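Local coordinates for TqaA (Penicillium aethiopicum, PDB 5DLK), which forms the terminal condensation-like domain of a fungal nonribosomal peptide synthetase, where it probably releases the finished peptide by macrocyclization, at residues A[311-316]-A[321-326]. Residues are numbered along the deposited sequence; the frame is centred on the assembly and turned at random.
Sequences NGRNLP and ESLLGC
Arg313 reaches across to the backbone of Leu323 and carries nearly all of this contact within the loop joining strands 303-310 and 329-336. Its chain runs out with CG anti to the carbonyl carbon and then bends at chi3, 89°, which turns an edge of the guanidinium toward Leu323 O. There NH2 donates to Leu323 O with an N-H...O angle of 156°; the modelled NH2 to O distance of 2.4 Å is too short to trust in detail. Leu323 N lies in the guanidinium plane, 3.2 Å from NH2, but both are donors and do not bond. The isobutyl group of Leu323 comes alongside the same nitrogen, its CG 3.4 Å from NH2. Where the Arg313 chain starts, an Asx turn sets the backbone: Asn311 OD1 accepts from Arg313 N at 2.9 Å, the donor tilted 22° from the carbonyl plane. Outside the two segments, Arg313 NE donates to Ile320 O, and NH1 makes a salt bridge to Asp182, the aspartate of the HxxxDG motif of condensation domains. Replaced by an alanine, Arg313 would probably leave Asp182 without this charge partner and Ile320 O without its donor from NE. A single guanidinium thus joins the 321-326 part of the loop to Asp182, about 8 Å from the Arg313 side chain to Gly183, which, like Asn311, binds phosphopantetheine in another structure of this protein; the ligand is absent here.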
# COMPACT_ATOMS: atom_id res chain seq x y z
N ASN A 311 2.36 4.01 7.93
CA ASN A 311 2.93 4.45 6.66
C ASN A 311 4.44 4.17 6.53
O ASN A 311 4.98 4.18 5.42
CB ASN A 311 2.63 5.94 6.41
CG ASN A 311 3.23 6.86 7.48
OD1 ASN A 311 4.34 6.65 7.97
ND2 ASN A 311 2.48 7.90 7.82
N GLY A 312 5.10 3.87 7.65
CA GLY A 312 6.49 3.44 7.61
C GLY A 312 7.48 4.54 7.24
O GLY A 312 8.61 4.27 6.83
N ARG A 313 7.05 5.79 7.40
CA ARG A 313 7.89 6.91 6.98
C ARG A 313 8.27 7.79 8.15
O ARG A 313 8.40 9.01 8.03
CB ARG A 313 7.16 7.71 5.90
CG ARG A 313 6.81 6.77 4.74
CD ARG A 313 6.17 7.42 3.53
NE ARG A 313 7.20 7.87 2.60
CZ ARG A 313 7.52 7.29 1.43
NH1 ARG A 313 6.89 6.22 0.97
NH2 ARG A 313 8.48 7.84 0.73
N ASN A 314 8.44 7.16 9.31
CA ASN A 314 8.87 7.90 10.48
C ASN A 314 10.35 7.66 10.77
O ASN A 314 10.88 8.17 11.75
CB ASN A 314 7.99 7.54 11.68
CG ASN A 314 6.55 7.99 11.47
OD1 ASN A 314 6.22 9.15 11.70
ND2 ASN A 314 5.69 7.07 11.01
N LEU A 315 11.01 6.91 9.90
CA LEU A 315 12.46 6.76 9.96
C LEU A 315 13.18 8.07 9.62
O LEU A 315 12.85 8.72 8.63
CB LEU A 315 12.93 5.68 9.00
CG LEU A 315 13.02 4.23 9.48
CD1 LEU A 315 13.57 3.37 8.36
CD2 LEU A 315 13.91 4.13 10.71
N PRO A 316 14.17 8.45 10.43
CA PRO A 316 14.91 9.65 10.06
C PRO A 316 15.88 9.38 8.91
O PRO A 316 16.94 8.79 9.10
CB PRO A 316 15.66 10.01 11.35
CG PRO A 316 15.85 8.70 12.03
CD PRO A 316 14.63 7.87 11.71
N GLU A 321 10.02 11.47 3.16
CA GLU A 321 8.69 11.99 2.85
C GLU A 321 8.30 11.80 1.39
O GLU A 321 7.11 11.83 1.05
CB GLU A 321 8.63 13.49 3.20
CG GLU A 321 9.71 14.35 2.51
CD GLU A 321 11.06 14.32 3.22
OE1 GLU A 321 11.12 13.84 4.38
OE2 GLU A 321 12.08 14.77 2.63
N SER A 322 9.29 11.61 0.52
CA SER A 322 9.02 11.66 -0.92
C SER A 322 9.58 10.50 -1.74
O SER A 322 9.27 10.38 -2.92
CB SER A 322 9.57 12.99 -1.48
OG SER A 322 10.97 13.06 -1.32
N LEU A 323 10.39 9.63 -1.14
CA LEU A 323 10.97 8.53 -1.91
C LEU A 323 9.85 7.59 -2.36
O LEU A 323 8.88 7.36 -1.62
CB LEU A 323 12.04 7.76 -1.12
CG LEU A 323 11.70 6.93 0.12
CD1 LEU A 323 11.41 5.49 -0.25
CD2 LEU A 323 12.84 7.00 1.12
N LEU A 324 9.98 7.06 -3.58
CA LEU A 324 8.91 6.28 -4.17
C LEU A 324 9.08 4.79 -3.89
O LEU A 324 10.13 4.20 -4.16
CB LEU A 324 8.84 6.52 -5.69
CG LEU A 324 7.70 5.86 -6.44
CD1 LEU A 324 6.33 6.39 -6.01
CD2 LEU A 324 7.91 6.03 -7.96
N GLY A 325 8.04 4.19 -3.34
CA GLY A 325 8.08 2.77 -3.04
C GLY A 325 6.99 2.42 -2.06
O GLY A 325 6.19 3.27 -1.70
N CYS A 326 6.98 1.18 -1.62
CA CYS A 326 5.97 0.72 -0.68
C CYS A 326 6.60 0.59 0.70
O CYS A 326 7.17 -0.44 1.01
CB CYS A 326 5.40 -0.62 -1.12
SG CYS A 326 4.15 -1.24 0.03